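Local atomic coordinates of protein adenylyltransferase VopS (Vibrio parahaemolyticus, PDB entry 3LET), a protein that transfers AMP from ATP to a threonine of host Rho GTPases, blocking their interaction with downstream effectors and so inhibiting actin assembly in infected cells. Residues T20-F31 with E60-E71. Numbering follows the deposited sequence.
Sequences TSSSVEHGQMLF and ELSQLAERAMTE
H26 joins the two helices through both ring nitrogens; its CG lies anti to the backbone N (chi1 -173°), which turns the ring toward helix 58-75. NE2 donates to the anti lone pair of E60 OE2 at 2.7 Å, while ND1 accepts a weak bond from R67 NH1. L64 CD1 rests over one face of the imidazole in a CH-pi contact, 3.9 Å from the centroid. L64 is itself a knob among S23, H26, G27 and L30, and its CD2 meets F31 CZ at 3.8 Å; L61 CD2 meets L30 CD2 and the edge of the F31 ring. R67 grips T20 end-on, NH2 to the backbone O and NH1 to OG1, each at 3.2 Å.

At the N-terminus of helix 23-30, E71 takes S23 N on the syn lone pair of OE2 (2.8 Å), while S23 OG donates to OE1 from above the carboxylate plane at 2.6 Å. S22 is the N-cap, its OG accepting from V24 N. R17 of helix 14-18 adds a salt bridge to E60 OE2, and its backbone O pairs with T20 OG1. Thus two roughly antiparallel helices of the N-terminal domain, their short axes at 144°, share a polar seam beside a leucine-phenylalanine patch; E60 probably favours a proton on NE2, leaving ND1 as an acceptor for R67.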
# COMPACT_ATOMS: atom_id res chain seq x y z
N THR A 20 28.89 0.69 -2.07
CA THR A 20 28.98 2.14 -1.90
C THR A 20 27.65 2.66 -1.38
O THR A 20 26.64 1.97 -1.43
CB THR A 20 29.31 2.86 -3.23
OG1 THR A 20 28.29 2.57 -4.19
CG2 THR A 20 30.68 2.44 -3.76
N SER A 21 27.63 3.89 -0.91
CA SER A 21 26.41 4.39 -0.28
C SER A 21 25.39 4.86 -1.33
O SER A 21 24.21 4.93 -1.03
CB SER A 21 26.73 5.50 0.72
OG SER A 21 27.59 6.47 0.15
N SER A 22 25.84 5.16 -2.54
CA SER A 22 24.91 5.60 -3.59
C SER A 22 25.48 5.39 -4.98
O SER A 22 26.65 4.99 -5.13
CB SER A 22 24.59 7.08 -3.42
OG SER A 22 25.63 7.89 -3.92
N SER A 23 24.68 5.69 -5.99
CA SER A 23 25.10 5.50 -7.37
C SER A 23 26.25 6.43 -7.73
O SER A 23 27.02 6.14 -8.64
CB SER A 23 23.93 5.76 -8.32
OG SER A 23 23.58 7.15 -8.35
N VAL A 24 26.38 7.55 -7.02
CA VAL A 24 27.42 8.51 -7.35
C VAL A 24 28.81 7.90 -7.09
O VAL A 24 29.66 7.89 -7.98
CB VAL A 24 27.24 9.81 -6.54
CG1 VAL A 24 28.46 10.71 -6.69
CG2 VAL A 24 25.92 10.52 -6.97
N GLU A 25 29.02 7.36 -5.90
CA GLU A 25 30.31 6.74 -5.60
C GLU A 25 30.54 5.50 -6.47
O GLU A 25 31.65 5.26 -6.93
CB GLU A 25 30.41 6.34 -4.12
CG GLU A 25 30.45 7.51 -3.16
CD GLU A 25 29.08 8.09 -2.85
OE1 GLU A 25 28.07 7.35 -2.97
OE2 GLU A 25 29.00 9.28 -2.47
N HIS A 26 29.49 4.71 -6.67
CA HIS A 26 29.56 3.54 -7.56
C HIS A 26 30.01 3.92 -8.98
O HIS A 26 30.92 3.32 -9.55
CB HIS A 26 28.19 2.84 -7.62
CG HIS A 26 28.19 1.55 -8.37
ND1 HIS A 26 27.26 0.56 -8.14
CD2 HIS A 26 29.00 1.08 -9.35
CE1 HIS A 26 27.49 -0.46 -8.94
NE2 HIS A 26 28.55 -0.17 -9.68
N GLY A 27 29.35 4.92 -9.57
CA GLY A 27 29.73 5.42 -10.88
C GLY A 27 31.14 5.97 -10.86
O GLY A 27 31.93 5.68 -11.76
N GLN A 28 31.47 6.78 -9.85
CA GLN A 28 32.82 7.34 -9.74
C GLN A 28 33.84 6.22 -9.84
O GLN A 28 34.87 6.37 -10.50
CB GLN A 28 33.01 8.06 -8.41
CG GLN A 28 32.37 9.44 -8.31
CD GLN A 28 32.54 10.01 -6.92
OE1 GLN A 28 32.91 9.29 -6.00
NE2 GLN A 28 32.28 11.29 -6.76
N MET A 29 33.57 5.11 -9.17
CA MET A 29 34.50 3.99 -9.14
C MET A 29 34.53 3.24 -10.47
O MET A 29 35.60 2.93 -10.98
CB MET A 29 34.14 3.03 -8.00
CG MET A 29 34.35 3.61 -6.61
SD MET A 29 33.96 2.48 -5.27
CE MET A 29 35.22 1.22 -5.49
N LEU A 30 33.37 2.96 -11.04
CA LEU A 30 33.28 2.15 -12.26
C LEU A 30 33.77 2.93 -13.47
O LEU A 30 34.42 2.38 -14.36
CB LEU A 30 31.85 1.68 -12.51
CG LEU A 30 31.63 0.78 -13.74
CD1 LEU A 30 32.52 -0.49 -13.70
CD2 LEU A 30 30.16 0.39 -13.86
N PHE A 31 33.46 4.22 -13.50
CA PHE A 31 33.77 5.05 -14.65
C PHE A 31 35.10 5.78 -14.45
O PHE A 31 35.56 6.51 -15.33
CB PHE A 31 32.64 6.05 -14.88
CG PHE A 31 31.32 5.40 -15.23
CD1 PHE A 31 31.27 4.09 -15.71
CD2 PHE A 31 30.14 6.11 -15.13
CE1 PHE A 31 30.05 3.49 -16.06
CE2 PHE A 31 28.91 5.53 -15.47
CZ PHE A 31 28.87 4.21 -15.95
N GLU A 60 26.52 -5.32 -14.31
CA GLU A 60 26.74 -4.23 -13.39
C GLU A 60 26.13 -2.92 -13.90
O GLU A 60 25.55 -2.14 -13.13
CB GLU A 60 28.23 -4.02 -13.13
CG GLU A 60 28.48 -3.02 -12.03
CD GLU A 60 29.93 -2.84 -11.69
OE1 GLU A 60 30.78 -3.62 -12.18
OE2 GLU A 60 30.22 -1.91 -10.92
N LEU A 61 26.21 -2.68 -15.19
CA LEU A 61 25.66 -1.44 -15.72
C LEU A 61 24.15 -1.38 -15.53
O LEU A 61 23.60 -0.32 -15.31
CB LEU A 61 26.02 -1.29 -17.20
CG LEU A 61 27.50 -0.98 -17.41
CD1 LEU A 61 27.84 -1.11 -18.90
CD2 LEU A 61 27.92 0.42 -16.91
N SER A 62 23.49 -2.53 -15.64
CA SER A 62 22.06 -2.57 -15.38
C SER A 62 21.77 -2.19 -13.92
O SER A 62 20.84 -1.44 -13.64
CB SER A 62 21.51 -3.96 -15.68
OG SER A 62 20.11 -4.00 -15.43
N GLN A 63 22.55 -2.72 -12.98
CA GLN A 63 22.39 -2.39 -11.56
C GLN A 63 22.59 -0.90 -11.32
O GLN A 63 21.79 -0.24 -10.63
CB GLN A 63 23.39 -3.15 -10.70
CG GLN A 63 23.17 -4.67 -10.67
CD GLN A 63 24.33 -5.42 -10.02
OE1 GLN A 63 25.50 -5.07 -10.20
NE2 GLN A 63 24.02 -6.45 -9.24
N LEU A 64 23.66 -0.37 -11.87
CA LEU A 64 24.03 1.02 -11.67
C LEU A 64 23.00 1.95 -12.30
O LEU A 64 22.63 2.94 -11.69
CB LEU A 64 25.41 1.29 -12.25
CG LEU A 64 25.91 2.73 -12.13
CD1 LEU A 64 25.96 3.22 -10.66
CD2 LEU A 64 27.29 2.90 -12.80
N ALA A 65 22.50 1.62 -13.49
CA ALA A 65 21.47 2.46 -14.11
C ALA A 65 20.23 2.49 -13.23
O ALA A 65 19.61 3.54 -13.04
CB ALA A 65 21.13 1.97 -15.52
N GLU A 66 19.85 1.32 -12.72
CA GLU A 66 18.68 1.25 -11.87
C GLU A 66 18.89 2.07 -10.59
O GLU A 66 18.00 2.82 -10.18
CB GLU A 66 18.41 -0.22 -11.55
CG GLU A 66 17.24 -0.43 -10.63
CD GLU A 66 17.05 -1.90 -10.31
OE1 GLU A 66 16.89 -2.69 -11.26
OE2 GLU A 66 17.07 -2.25 -9.12
N ARG A 67 20.05 1.93 -9.95
CA ARG A 67 20.32 2.72 -8.74
C ARG A 67 20.25 4.22 -9.03
O ARG A 67 19.67 4.99 -8.23
CB ARG A 67 21.71 2.42 -8.16
CG ARG A 67 21.90 1.04 -7.59
CD ARG A 67 23.32 0.90 -7.01
NE ARG A 67 23.47 1.61 -5.74
CZ ARG A 67 24.61 1.68 -5.05
NH1 ARG A 67 25.71 1.12 -5.50
NH2 ARG A 67 24.64 2.33 -3.90
N ALA A 68 20.85 4.66 -10.14
CA ALA A 68 20.94 6.10 -10.41
C ALA A 68 19.56 6.65 -10.79
O ALA A 68 19.15 7.74 -10.34
CB ALA A 68 21.95 6.41 -11.55
N MET A 69 18.83 5.91 -11.61
CA MET A 69 17.44 6.31 -11.94
C MET A 69 16.56 6.40 -10.71
O MET A 69 15.75 7.34 -10.56
CB MET A 69 16.84 5.31 -12.89
CG MET A 69 17.61 5.38 -14.17
SD MET A 69 16.73 6.51 -15.17
CE MET A 69 15.96 5.19 -16.10
N THR A 70 16.71 5.43 -9.82
CA THR A 70 15.92 5.43 -8.58
C THR A 70 16.22 6.68 -7.76
O THR A 70 15.30 7.36 -7.28
CB THR A 70 16.22 4.19 -7.73
OG1 THR A 70 15.85 3.03 -8.46
CG2 THR A 70 15.41 4.22 -6.39
N GLU A 71 17.50 6.97 -7.57
CA GLU A 71 17.92 8.16 -6.82
C GLU A 71 17.39 9.44 -7.47
O GLU A 71 16.88 10.31 -6.79
CB GLU A 71 19.44 8.24 -6.71
CG GLU A 71 19.96 7.15 -5.76
CD GLU A 71 21.45 6.98 -5.83
OE1 GLU A 71 22.12 7.88 -6.35
OE2 GLU A 71 21.94 5.94 -5.35
O HOH W 1 22.06 2.73 -2.07